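PDB 6FV4: N-acetylglucosamine-6-phosphate deacetylase from Mycobacterium smegmatis, which probably removes the acetyl group from N-acetylglucosamine-6-phosphate in carbohydrate metabolism, as a metal-dependent hydrolase of the NagA family. Local coordinates for residues 176-182 with 201-207; 220-226 with 249-255; 108-112 with 138-142; 70-76 with 281-286. The protein carries 1 engineered substitution. All coordinates share one frame; numbering follows the deposited sequence.

Contact 1: residues 176-182 with 201-207; sequences MVTIAPE and AVGHTEA. With CD (cadmium ion), chain J.
The CG corner of the Pro181 ring meets both methyls of Val202, CG lying 3.7 Å from Val202 CG1, and the two side chains cross at about a right angle. Val202 can offer that methyl because CG1 lies anti to the backbone N (chi1 169°), beside its carbonyl carbon. Pro181 CD also rests on Ala207 CB, so the ring bridges the strand 199-202 and the loop that follows it. On the other side of the strand pair, Met176 CG touches Ala201 CB, and the methyl CG2 of Thr178 packs directly on the backbone of Gly203, 3.7 Å from its CA. The hydroxyl of Thr178 is engaged elsewhere, by His136 and Thr224.

Outward from these contacts, two backbone bonds of a parallel pairing join the strands: Ala201 N to Val177 O at 2.9 Å and Ile179 N to Ala201 O at 2.7 Å. Beyond them Glu182 folds back, bent at chi2 (-85°), and its carboxylate grips the loop with both oxygens. OE1 accepts from Thr205 OG1 at 2.6 Å on its syn side, whereas OE2 takes Glu206 N from above the carboxylate plane at 2.8 Å. Thr205 OG1 in turn accepts from Ala207 N, closing an ST turn. Glu206 directs its own carboxylate to Arg146 and Thr144.

Between strand and ST turn, His204 binds the cadmium ion through NE2 at 2.3 Å. Two adjacent parallel strands with a metal ligand just past a strand's C-terminal end are characteristic of the beta/alpha barrel of the amidohydrolase superfamily.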
loop_
_atom_site.group_PDB
_atom_site.type_symbol
_atom_site.label_atom_id
_atom_site.label_comp_id
_atom_site.label_asym_id
_atom_site.label_seq_id
_atom_site.Cartn_x
_atom_site.Cartn_y
_atom_site.Cartn_z
ATOM N N MET B 176 13.689 -6.373 -21.825
ATOM C CA MET B 176 13.511 -6.508 -20.389
ATOM C C MET B 176 14.057 -7.855 -19.937
ATOM O O MET B 176 13.893 -8.867 -20.633
ATOM C CB MET B 176 12.030 -6.369 -20.002
ATOM C CG MET B 176 11.788 -6.486 -18.510
ATOM S SD MET B 176 10.178 -5.786 -18.052
ATOM C CE MET B 176 9.049 -6.911 -18.870
ATOM N N VAL B 177 14.715 -7.858 -18.777
ATOM C CA VAL B 177 15.281 -9.065 -18.172
ATOM C C VAL B 177 14.919 -9.086 -16.689
ATOM O O VAL B 177 15.264 -8.157 -15.950
ATOM C CB VAL B 177 16.806 -9.129 -18.351
ATOM C CG1 VAL B 177 17.396 -10.358 -17.620
ATOM C CG2 VAL B 177 17.159 -9.184 -19.837
ATOM N N THR B 178 14.239 -10.147 -16.253
ATOM C CA THR B 178 13.896 -10.332 -14.839
ATOM C C THR B 178 15.085 -10.918 -14.076
ATOM O O THR B 178 15.671 -11.928 -14.496
ATOM C CB THR B 178 12.687 -11.251 -14.696
ATOM O OG1 THR B 178 11.541 -10.617 -15.274
ATOM C CG2 THR B 178 12.395 -11.536 -13.216
ATOM N N ILE B 179 15.451 -10.267 -12.972
ATOM C CA ILE B 179 16.615 -10.611 -12.161
ATOM C C ILE B 179 16.143 -10.842 -10.730
ATOM O O ILE B 179 15.480 -9.976 -10.148
ATOM C CB ILE B 179 17.678 -9.495 -12.207
ATOM C CG1 ILE B 179 18.233 -9.344 -13.620
ATOM C CG2 ILE B 179 18.841 -9.781 -11.256
ATOM C CD1 ILE B 179 18.958 -10.586 -14.069
ATOM N N ALA B 180 16.480 -12.001 -10.165
ATOM C CA ALA B 180 16.298 -12.222 -8.735
ATOM C C ALA B 180 17.460 -11.573 -7.989
ATOM O O ALA B 180 18.614 -11.964 -8.205
ATOM C CB ALA B 180 16.219 -13.714 -8.415
ATOM N N PRO B 181 17.208 -10.580 -7.123
ATOM C CA PRO B 181 18.308 -9.751 -6.595
ATOM C C PRO B 181 19.251 -10.443 -5.616
ATOM O O PRO B 181 20.270 -9.834 -5.269
ATOM C CB PRO B 181 17.571 -8.595 -5.898
ATOM C CG PRO B 181 16.239 -8.550 -6.516
ATOM C CD PRO B 181 15.893 -9.968 -6.856
ATOM N N GLU B 182 18.961 -11.663 -5.150
ATOM C CA GLU B 182 19.782 -12.282 -4.116
ATOM C C GLU B 182 20.835 -13.244 -4.659
ATOM O O GLU B 182 21.696 -13.683 -3.888
ATOM C CB GLU B 182 18.902 -13.010 -3.086
ATOM C CG GLU B 182 18.270 -14.314 -3.558
ATOM C CD GLU B 182 16.962 -14.102 -4.302
ATOM O OE1 GLU B 182 16.831 -13.065 -4.994
ATOM O OE2 GLU B 182 16.073 -14.973 -4.211
ATOM N N ALA B 201 14.173 -5.914 -14.474
ATOM C CA ALA B 201 12.994 -6.132 -13.650
ATOM C C ALA B 201 13.350 -7.036 -12.475
ATOM O O ALA B 201 14.233 -7.883 -12.586
ATOM C CB ALA B 201 11.854 -6.748 -14.475
ATOM N N VAL B 202 12.678 -6.835 -11.328
ATOM C CA VAL B 202 12.848 -7.695 -10.156
ATOM C C VAL B 202 11.673 -8.661 -10.112
ATOM O O VAL B 202 10.518 -8.246 -10.256
ATOM C CB VAL B 202 12.934 -6.882 -8.847
ATOM C CG1 VAL B 202 12.830 -7.803 -7.631
ATOM C CG2 VAL B 202 14.221 -6.124 -8.765
ATOM N N GLY B 203 11.957 -9.942 -9.911
ATOM C CA GLY B 203 10.906 -10.941 -9.924
ATOM C C GLY B 203 11.474 -12.290 -9.552
ATOM O O GLY B 203 12.692 -12.467 -9.446
ATOM N N HIS B 204 10.561 -13.238 -9.324
ATOM C CA HIS B 204 10.898 -14.642 -9.078
ATOM C C HIS B 204 12.019 -14.782 -8.053
ATOM O O HIS B 204 13.055 -15.394 -8.303
ATOM C CB HIS B 204 11.269 -15.338 -10.387
ATOM C CG HIS B 204 10.077 -15.727 -11.185
ATOM N ND1 HIS B 204 9.560 -17.005 -11.180
ATOM C CD2 HIS B 204 9.269 -14.992 -11.982
ATOM C CE1 HIS B 204 8.489 -17.046 -11.949
ATOM N NE2 HIS B 204 8.286 -15.836 -12.442
ATOM N N THR B 205 11.778 -14.207 -6.873
ATOM C CA THR B 205 12.862 -13.952 -5.950
ATOM C C THR B 205 12.389 -14.101 -4.512
ATOM O O THR B 205 11.230 -13.840 -4.187
ATOM C CB THR B 205 13.435 -12.549 -6.185
ATOM O OG1 THR B 205 14.402 -12.247 -5.175
ATOM C CG2 THR B 205 12.328 -11.503 -6.166
ATOM N N GLU B 206 13.318 -14.554 -3.672
ATOM C CA GLU B 206 13.199 -14.586 -2.227
ATOM C C GLU B 206 14.009 -13.468 -1.574
ATOM O O GLU B 206 14.361 -13.573 -0.395
ATOM C CB GLU B 206 13.648 -15.957 -1.703
ATOM C CG GLU B 206 12.879 -17.142 -2.301
ATOM C CD GLU B 206 11.397 -17.115 -1.945
ATOM O OE1 GLU B 206 11.053 -16.640 -0.832
ATOM O OE2 GLU B 206 10.570 -17.565 -2.772
ATOM N N ALA B 207 14.316 -12.404 -2.326
ATOM C CA ALA B 207 15.136 -11.318 -1.812
ATOM C C ALA B 207 14.443 -10.602 -0.660
ATOM O O ALA B 207 13.217 -10.510 -0.601
ATOM C CB ALA B 207 15.435 -10.300 -2.909
HETATM CD CD CD J . 6.435 -15.711 -13.858
HETATM O O HOH W 1 4.808 -17.157 -12.449
#

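Contact 2: residues 220-226 with 249-255. With CD (cadmium ion), chain J.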
loop_
_atom_site.group_PDB
_atom_site.type_symbol
_atom_site.label_atom_id
_atom_site.label_comp_id
_atom_site.label_asym_id
_atom_site.label_seq_id
_atom_site.Cartn_x
_atom_site.Cartn_y
_atom_site.Cartn_z
ATOM N N ALA B 220 17.322 -1.288 -11.367
ATOM C CA ALA B 220 16.086 -1.983 -11.687
ATOM C C ALA B 220 14.925 -1.001 -11.625
ATOM O O ALA B 220 14.860 -0.161 -10.725
ATOM C CB ALA B 220 15.871 -3.153 -10.722
ATOM N N THR B 221 14.014 -1.084 -12.603
ATOM C CA THR B 221 12.924 -0.115 -12.706
ATOM C C THR B 221 11.560 -0.760 -12.894
ATOM O O THR B 221 10.579 -0.035 -13.125
ATOM C CB THR B 221 13.145 0.862 -13.871
ATOM O OG1 THR B 221 13.329 0.124 -15.090
ATOM C CG2 THR B 221 14.338 1.783 -13.615
ATOM N N VAL B 222 11.470 -2.093 -12.851
ATOM C CA VAL B 222 10.205 -2.794 -13.051
ATOM C C VAL B 222 10.100 -3.913 -12.022
ATOM O O VAL B 222 11.105 -4.553 -11.692
ATOM C CB VAL B 222 10.071 -3.336 -14.492
ATOM C CG1 VAL B 222 8.894 -4.303 -14.603
ATOM C CG2 VAL B 222 9.898 -2.179 -15.496
ATOM N N GLY B 223 8.898 -4.111 -11.480
ATOM C CA GLY B 223 8.579 -5.302 -10.710
ATOM C C GLY B 223 7.794 -6.286 -11.557
ATOM O O GLY B 223 6.711 -5.963 -12.050
ATOM N N THR B 224 8.376 -7.481 -11.771
ATOM C CA THR B 224 7.707 -8.546 -12.522
ATOM C C THR B 224 6.582 -9.155 -11.694
ATOM O O THR B 224 6.829 -9.635 -10.586
ATOM C CB THR B 224 8.697 -9.653 -12.907
ATOM O OG1 THR B 224 9.816 -9.085 -13.584
ATOM C CG2 THR B 224 8.040 -10.666 -13.814
ATOM N N HIS B 225 5.383 -9.229 -12.294
ATOM C CA HIS B 225 4.086 -9.526 -11.681
ATOM C C HIS B 225 4.103 -9.525 -10.151
ATOM O O HIS B 225 4.174 -10.583 -9.506
ATOM C CB HIS B 225 3.492 -10.844 -12.211
ATOM C CG HIS B 225 4.429 -12.018 -12.168
ATOM N ND1 HIS B 225 5.280 -12.260 -11.114
ATOM C CD2 HIS B 225 4.615 -13.034 -13.041
ATOM C CE1 HIS B 225 5.951 -13.375 -11.334
ATOM N NE2 HIS B 225 5.549 -13.873 -12.487
ATOM N N LEU B 226 4.053 -8.315 -9.594
ATOM C CA LEU B 226 4.057 -8.071 -8.157
ATOM C C LEU B 226 3.156 -9.046 -7.417
ATOM O O LEU B 226 2.023 -9.289 -7.830
ATOM C CB LEU B 226 3.596 -6.637 -7.877
ATOM C CG LEU B 226 4.050 -6.097 -6.525
ATOM C CD1 LEU B 226 5.490 -5.674 -6.565
ATOM C CD2 LEU B 226 3.176 -4.914 -6.092
ATOM N N ARG B 249 10.996 5.333 -9.050
ATOM C CA ARG B 249 11.593 4.910 -10.315
ATOM C C ARG B 249 10.991 3.618 -10.862
ATOM O O ARG B 249 11.259 3.268 -12.022
ATOM C CB ARG B 249 13.096 4.699 -10.137
ATOM C CG ARG B 249 13.900 5.985 -9.946
ATOM C CD ARG B 249 15.339 5.658 -9.587
ATOM N NE ARG B 249 15.434 5.138 -8.230
ATOM C CZ ARG B 249 16.573 4.867 -7.606
ATOM N NH1 ARG B 249 17.738 5.066 -8.215
ATOM N NH2 ARG B 249 16.543 4.390 -6.369
ATOM N N VAL B 250 10.227 2.883 -10.054
ATOM C CA VAL B 250 9.800 1.531 -10.398
ATOM C C VAL B 250 8.360 1.559 -10.879
ATOM O O VAL B 250 7.490 2.164 -10.235
ATOM C CB VAL B 250 9.949 0.581 -9.199
ATOM C CG1 VAL B 250 9.356 -0.795 -9.535
ATOM C CG2 VAL B 250 11.416 0.465 -8.793
ATOM N N THR B 251 8.102 0.896 -12.003
ATOM C CA THR B 251 6.746 0.613 -12.451
ATOM C C THR B 251 6.437 -0.859 -12.193
ATOM O O THR B 251 7.122 -1.742 -12.725
ATOM C CB THR B 251 6.569 0.939 -13.930
ATOM O OG1 THR B 251 6.895 2.316 -14.157
ATOM C CG2 THR B 251 5.117 0.699 -14.337
ATOM N N VAL B 252 5.388 -1.128 -11.393
ATOM C CA VAL B 252 5.070 -2.499 -11.006
ATOM C C VAL B 252 4.080 -3.112 -11.993
ATOM O O VAL B 252 3.128 -2.467 -12.445
ATOM C CB VAL B 252 4.552 -2.561 -9.555
ATOM C CG1 VAL B 252 5.698 -2.191 -8.597
ATOM C CG2 VAL B 252 3.312 -1.659 -9.352
ATOM N N GLU B 253 4.344 -4.360 -12.367
ATOM C CA GLU B 253 3.412 -5.158 -13.147
ATOM C C GLU B 253 2.415 -5.803 -12.207
ATOM O O GLU B 253 2.757 -6.205 -11.095
ATOM C CB GLU B 253 4.129 -6.285 -13.917
ATOM C CG GLU B 253 5.099 -5.866 -15.010
ATOM C CD GLU B 253 5.777 -7.077 -15.658
ATOM O OE1 GLU B 253 5.530 -8.235 -15.201
ATOM O OE2 GLU B 253 6.562 -6.881 -16.621
ATOM N N MET B 254 1.176 -5.925 -12.663
ATOM C CA MET B 254 0.228 -6.726 -11.914
ATOM C C MET B 254 -0.636 -7.492 -12.898
ATOM O O MET B 254 -1.103 -6.932 -13.895
ATOM C CB MET B 254 -0.633 -5.839 -10.966
ATOM C CG MET B 254 -1.538 -6.632 -10.071
ATOM S SD MET B 254 -2.154 -5.699 -8.637
ATOM C CE MET B 254 -0.631 -5.169 -7.848
ATOM N N ILE B 255 -0.842 -8.780 -12.623
ATOM C CA ILE B 255 -1.789 -9.588 -13.387
ATOM C C ILE B 255 -3.151 -9.426 -12.714
ATOM O O ILE B 255 -3.409 -10.016 -11.661
ATOM C CB ILE B 255 -1.385 -11.062 -13.446
ATOM C CG1 ILE B 255 0.022 -11.227 -14.020
ATOM C CG2 ILE B 255 -2.394 -11.829 -14.286
ATOM C CD1 ILE B 255 0.641 -12.593 -13.719
HETATM CD CD CD J . 6.435 -15.711 -13.858
HETATM O O HOH W 2 9.006 -8.018 -15.843
HETATM O O HOH W 3 0.707 -9.745 -10.406
HETATM O O HOH W 1 4.808 -17.157 -12.449
#
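Thr251 N gives to Thr221 O and Glu253 N to Gly223 O, both at 2.9 Å, and Gly223 N returns a longer bond to Thr251 O; these backbone bonds pair the two strands in parallel. Leu226 N then reaches Glu253 O, carrying the pairing past the end of strand 222-223.

The polar side-chain contact belongs to Glu253. Its CG stands anti to the carbonyl carbon (chi1 -65°) and the chain is extended beyond it, which brings the carboxylate alongside Thr224. OE1 accepts His225 N at 3.1 Å, on the anti side and 33° out of the carboxylate plane, and it also accepts from His72 ND1. Water 2 links OE2 to Thr224 OG1, donating to the carboxylate at 2.8 Å; Thr224 OG1 is also hydrogen-bonded to Thr178 OG1. Water 3 joins Leu226 O to Ile255 N. Glu253 therefore fixes both the backbone of one metal ligand and the ring of another.

Among the apolar contacts, Ile255 CD1 lies against His225 CB at 3.7 Å, the two side chains running side by side. Within 220-226, Thr224 CG2 stands over the centre of one face of the imidazole. Leu226 CD1 meets Val252 CG1 at 4.0 Å on the other side of the strands.

Metal binding completes the set: His225 NE2 holds the cadmium ion at 2.5 Å.

Strands 199-202 and 278-281 flank the pair, with Thr224 and Val222 touching Ala201 on one side and Glu253 and Ile255 touching Ile281 on the other. Helix 263-273 covers Leu226, Val252 and Met254 through Ile269.

Contact 3: residues 108-112 with 138-142. With CD (cadmium ion), chain J; ZN (zinc ion), chain H.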
loop_
_atom_site.group_PDB
_atom_site.type_symbol
_atom_site.label_atom_id
_atom_site.label_comp_id
_atom_site.label_asym_id
_atom_site.label_seq_id
_atom_site.Cartn_x
_atom_site.Cartn_y
_atom_site.Cartn_z
ATOM N N LEU B 108 10.254 -15.037 -22.493
ATOM C CA LEU B 108 10.818 -16.371 -22.497
ATOM C C LEU B 108 11.051 -16.805 -21.064
ATOM O O LEU B 108 11.622 -16.048 -20.280
ATOM C CB LEU B 108 12.156 -16.400 -23.262
ATOM C CG LEU B 108 12.144 -16.046 -24.736
ATOM C CD1 LEU B 108 13.577 -16.013 -25.260
ATOM C CD2 LEU B 108 11.342 -17.100 -25.496
ATOM N N VAL B 109 10.668 -18.040 -20.732
ATOM C CA VAL B 109 10.917 -18.558 -19.388
ATOM C C VAL B 109 12.334 -19.109 -19.295
ATOM O O VAL B 109 13.044 -19.208 -20.300
ATOM C CB VAL B 109 9.906 -19.645 -18.985
ATOM C CG1 VAL B 109 8.488 -19.097 -18.982
ATOM C CG2 VAL B 109 10.040 -20.853 -19.900
ATOM N N THR B 110 12.737 -19.476 -18.076
ATOM C CA THR B 110 14.057 -20.038 -17.817
ATOM C C THR B 110 14.371 -21.169 -18.790
ATOM O O THR B 110 13.576 -22.095 -18.972
ATOM C CB THR B 110 14.136 -20.541 -16.370
ATOM O OG1 THR B 110 14.142 -19.425 -15.470
ATOM C CG2 THR B 110 15.394 -21.337 -16.137
ATOM N N ALA B 111 15.524 -21.067 -19.440
ATOM C CA ALA B 111 15.949 -22.064 -20.415
ATOM C C ALA B 111 17.451 -22.280 -20.307
ATOM O O ALA B 111 18.181 -21.465 -19.734
ATOM C CB ALA B 111 15.579 -21.654 -21.847
ATOM N N GLY B 112 17.913 -23.392 -20.888
ATOM C CA GLY B 112 19.327 -23.684 -20.962
ATOM C C GLY B 112 20.060 -22.681 -21.831
ATOM O O GLY B 112 19.449 -21.984 -22.643
ATOM N N GLU B 138 12.297 -13.737 -18.873
ATOM C CA GLU B 138 11.842 -14.070 -17.520
ATOM C C GLU B 138 12.536 -15.356 -17.074
ATOM O O GLU B 138 11.953 -16.440 -17.009
ATOM C CB GLU B 138 10.333 -14.209 -17.465
ATOM C CG GLU B 138 9.851 -14.340 -16.003
ATOM C CD GLU B 138 8.366 -14.426 -15.876
ATOM O OE1 GLU B 138 7.746 -14.940 -16.808
ATOM O OE2 GLU B 138 7.827 -13.988 -14.838
ATOM N N GLY B 139 13.823 -15.203 -16.773
ATOM C CA GLY B 139 14.698 -16.327 -16.552
ATOM C C GLY B 139 15.888 -16.227 -17.490
ATOM O O GLY B 139 15.834 -15.550 -18.520
ATOM N N PRO B 140 16.979 -16.922 -17.168
ATOM C CA PRO B 140 17.136 -17.943 -16.127
ATOM C C PRO B 140 17.715 -17.453 -14.801
ATOM O O PRO B 140 17.954 -18.263 -13.906
ATOM C CB PRO B 140 18.123 -18.914 -16.779
ATOM C CG PRO B 140 19.041 -17.987 -17.514
ATOM C CD PRO B 140 18.190 -16.830 -18.010
ATOM N N TRP B 141 17.953 -16.155 -14.668
ATOM C CA TRP B 141 18.638 -15.634 -13.486
ATOM C C TRP B 141 17.662 -15.315 -12.357
ATOM O O TRP B 141 17.643 -14.230 -11.751
ATOM C CB TRP B 141 19.476 -14.442 -13.909
ATOM C CG TRP B 141 20.340 -14.880 -15.066
ATOM C CD1 TRP B 141 21.250 -15.893 -15.054
ATOM C CD2 TRP B 141 20.337 -14.361 -16.401
ATOM N NE1 TRP B 141 21.837 -16.024 -16.287
ATOM C CE2 TRP B 141 21.296 -15.097 -17.137
ATOM C CE3 TRP B 141 19.629 -13.341 -17.047
ATOM C CZ2 TRP B 141 21.556 -14.852 -18.479
ATOM C CZ3 TRP B 141 19.885 -13.092 -18.372
ATOM C CH2 TRP B 141 20.851 -13.847 -19.085
ATOM N N LEU B 142 16.845 -16.323 -12.070
ATOM C CA LEU B 142 15.781 -16.298 -11.075
ATOM C C LEU B 142 16.154 -17.160 -9.872
ATOM O O LEU B 142 17.129 -17.920 -9.890
ATOM C CB LEU B 142 14.469 -16.788 -11.689
ATOM C CG LEU B 142 14.090 -16.198 -13.046
ATOM C CD1 LEU B 142 12.737 -16.715 -13.488
ATOM C CD2 LEU B 142 14.107 -14.669 -13.006
HETATM CD CD CD J . 6.435 -15.711 -13.858
HETATM ZN ZN ZN H . 5.728 -14.768 -17.244
HETATM O O HOH W 1 4.808 -17.157 -12.449
#
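Thr110 lies against the turn of 138-142. Its CG2 is anti to the backbone N and touches Pro140 CB at 3.7 Å, the two side chains crossing at a slant. The same rotamer (chi1 -70°) puts OG1 beside Gly139 CA at 3.3 Å and near Leu142 CD1. This close approach of the hydroxyl oxygen falls on a residue whose backbone angles are themselves suited to glycine. The peptide bond that follows, before Pro140, is cis, and it turns the chain beside Thr110.

Glu138 is stretched out, its CG anti to the backbone N (chi1 -171°), and this extended chain carries the carboxylate to the two metals. OE1 binds the zinc ion at 2.1 Å and OE2 the cadmium ion at 2.4 Å. At the base, Glu138 N makes a weak, bent bond to Leu108 O at 2.8 Å, and Val109 CA approaches Glu138 O.

One carboxylate thus bridges two metals, each oxygen committed to a different ion. Its negative charge probably offsets part of the positive charge of the pair and helps hold the two ions close together.

Contact 4: residues 70-76 with 281-286; sequences DTHLHGG and ITAAMA. Engineered in segment 281-286: Ala283 (natural residue Asp). With ZN (zinc ion), chain H.
The imidazole of His72 is met obliquely by two atoms of 281-286, Ile281 CD1, 3.6 Å from ND1, and Ala283 CA. At its edge, in the ring plane, lies NE2 of His74, the second histidine on the zinc ion. The His74 ring has Ala283 O at its edge and in its plane, 3.9 Å from CD2. Both rings bind zinc through NE2 at 2.1 Å. His72 CG is anti to the backbone N (chi1 177°), and zinc on NE2 and Glu253 at ND1 together fix the ring's rotation.

Asp70 meets Thr282 with both carboxylate oxygens, the side chains at about a right angle, one bond strong and one weak. Thr282 OG1 donates to the syn lone pair of OD1 at 2.6 Å, while Thr282 N makes the weak bond, to OD2. The hydroxyl also accepts from Ala284 N, an ST turn that shapes the loop just after strand 278-281.

Further backbone bonds fasten this loop to 70-76. Ala283 N reaches His72 O at 2.9 Å. Ala284 O accepts twice, from His74 N at 2.7 Å in the carbonyl plane and from Gly75 N at 3.0 Å above it. Gly75 and Gly76 adopt backbone angles that demand glycine.

Ala283 is an engineered replacement of a natural aspartate, predicted to be the proton donor or acceptor; its CB now stands 4.2 Å from His72 NE2. The His-X-His sequence near the end of strand 63-76, facing that position after strand 278-281, is the metal-binding signature of the amidohydrolase barrel.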
loop_
_atom_site.group_PDB
_atom_site.type_symbol
_atom_site.label_atom_id
_atom_site.label_comp_id
_atom_site.label_asym_id
_atom_site.label_seq_id
_atom_site.Cartn_x
_atom_site.Cartn_y
_atom_site.Cartn_z
ATOM N N ASP B 70 0.938 -4.823 -24.043
ATOM C CA ASP B 70 1.174 -5.967 -23.161
ATOM C C ASP B 70 2.665 -6.263 -23.126
ATOM O O ASP B 70 3.238 -6.728 -24.121
ATOM C CB ASP B 70 0.379 -7.182 -23.631
ATOM C CG ASP B 70 0.302 -8.276 -22.575
ATOM O OD1 ASP B 70 -0.383 -9.296 -22.841
ATOM O OD2 ASP B 70 0.915 -8.123 -21.489
ATOM N N THR B 71 3.300 -5.987 -21.992
ATOM C CA THR B 71 4.750 -6.071 -21.892
ATOM C C THR B 71 5.236 -7.365 -21.254
ATOM O O THR B 71 6.428 -7.488 -20.957
ATOM C CB THR B 71 5.306 -4.877 -21.115
ATOM O OG1 THR B 71 4.686 -4.804 -19.821
ATOM C CG2 THR B 71 5.032 -3.580 -21.877
ATOM N N HIS B 72 4.365 -8.344 -21.055
ATOM C CA HIS B 72 4.797 -9.584 -20.413
ATOM C C HIS B 72 3.741 -10.634 -20.753
ATOM O O HIS B 72 2.678 -10.663 -20.131
ATOM C CB HIS B 72 4.961 -9.383 -18.909
ATOM C CG HIS B 72 5.328 -10.624 -18.144
ATOM N ND1 HIS B 72 5.826 -10.579 -16.862
ATOM C CD2 HIS B 72 5.251 -11.937 -18.467
ATOM C CE1 HIS B 72 6.046 -11.809 -16.430
ATOM N NE2 HIS B 72 5.710 -12.653 -17.390
ATOM N N LEU B 73 4.039 -11.470 -21.742
ATOM C CA LEU B 73 3.153 -12.565 -22.109
ATOM C C LEU B 73 3.964 -13.632 -22.824
ATOM O O LEU B 73 5.012 -13.350 -23.416
ATOM C CB LEU B 73 1.991 -12.114 -22.992
ATOM C CG LEU B 73 2.318 -11.627 -24.393
ATOM C CD1 LEU B 73 1.078 -11.780 -25.275
ATOM C CD2 LEU B 73 2.766 -10.181 -24.339
ATOM N N HIS B 74 3.446 -14.861 -22.771
ATOM C CA HIS B 74 4.169 -16.033 -23.255
ATOM C C HIS B 74 3.582 -16.628 -24.515
ATOM O O HIS B 74 4.288 -17.348 -25.228
ATOM C CB HIS B 74 4.212 -17.108 -22.154
ATOM C CG HIS B 74 4.964 -16.663 -20.946
ATOM N ND1 HIS B 74 6.334 -16.768 -20.844
ATOM C CD2 HIS B 74 4.546 -16.054 -19.809
ATOM C CE1 HIS B 74 6.729 -16.265 -19.686
ATOM N NE2 HIS B 74 5.661 -15.832 -19.039
ATOM N N GLY B 75 2.326 -16.327 -24.820
ATOM C CA GLY B 75 1.754 -16.813 -26.056
ATOM C C GLY B 75 0.258 -16.631 -26.059
ATOM O O GLY B 75 -0.280 -15.779 -25.346
ATOM N N GLY B 76 -0.400 -17.446 -26.862
ATOM C CA GLY B 76 -1.839 -17.408 -26.983
ATOM C C GLY B 76 -2.295 -18.025 -28.282
ATOM O O GLY B 76 -1.516 -18.236 -29.218
ATOM N N ILE B 281 -0.600 -6.377 -17.131
ATOM C CA ILE B 281 -0.028 -7.380 -18.019
ATOM C C ILE B 281 -0.951 -8.590 -17.976
ATOM O O ILE B 281 -1.803 -8.728 -17.091
ATOM C CB ILE B 281 1.413 -7.798 -17.628
ATOM C CG1 ILE B 281 1.402 -8.443 -16.241
ATOM C CG2 ILE B 281 2.390 -6.607 -17.684
ATOM C CD1 ILE B 281 2.552 -9.380 -15.961
ATOM N N THR B 282 -0.783 -9.469 -18.951
ATOM C CA THR B 282 -1.538 -10.715 -18.952
ATOM C C THR B 282 -0.746 -11.892 -18.413
ATOM O O THR B 282 -1.335 -12.788 -17.796
ATOM C CB THR B 282 -2.018 -11.062 -20.371
ATOM O OG1 THR B 282 -0.885 -11.288 -21.251
ATOM C CG2 THR B 282 -2.914 -9.947 -20.920
ATOM N N ALA B 283 0.570 -11.917 -18.668
ATOM C CA ALA B 283 1.373 -13.130 -18.547
ATOM C C ALA B 283 0.698 -14.294 -19.269
ATOM O O ALA B 283 0.785 -15.440 -18.839
ATOM C CB ALA B 283 1.647 -13.468 -17.075
ATOM N N ALA B 284 0.020 -13.999 -20.374
ATOM C CA ALA B 284 -0.818 -14.988 -21.041
ATOM C C ALA B 284 -0.006 -16.177 -21.536
ATOM O O ALA B 284 1.071 -16.013 -22.117
ATOM C CB ALA B 284 -1.538 -14.353 -22.224
ATOM N N MET B 285 -0.525 -17.385 -21.308
ATOM C CA MET B 285 0.141 -18.563 -21.845
ATOM C C MET B 285 -0.566 -19.028 -23.113
ATOM O O MET B 285 -1.584 -18.470 -23.535
ATOM C CB MET B 285 0.243 -19.686 -20.802
ATOM C CG MET B 285 -1.043 -20.108 -20.132
ATOM S SD MET B 285 -1.986 -21.365 -21.003
ATOM C CE MET B 285 -0.752 -22.638 -21.281
ATOM N N ALA B 286 0.033 -20.037 -23.766
ATOM C CA ALA B 286 -0.354 -20.387 -25.126
ATOM C C ALA B 286 -1.806 -20.813 -25.267
ATOM O O ALA B 286 -2.345 -20.721 -26.373
ATOM C CB ALA B 286 0.567 -21.488 -25.676
HETATM ZN ZN ZN H . 5.728 -14.768 -17.244
#

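How the contacts relate
The four contacts converge on a two-metal centre. Contacts 1 and 2 each supply one cadmium ligand, contact 4 two zinc ligands, and Glu138 of contact 3 bridges the ions; His150 completes the protein ligands of cadmium. Contacts 1 and 2, with centres about 10 Å apart, are neighbours in the barrel wall: Val202 O probably bonds Thr224 N at 2.7 Å. Contacts 1 and 3 join similarly, Ala180 N lying 3.0 Å from Trp141 O. Between contacts 2 and 4, Ile255 CD1 packs 3.6 Å from Ala283 CB, at the engineered position whose natural aspartate is the predicted proton donor or acceptor. Contact 4 spans the chain around the other three, bringing the zinc-binding end of strand 63-76 against the loop after strand 278-281.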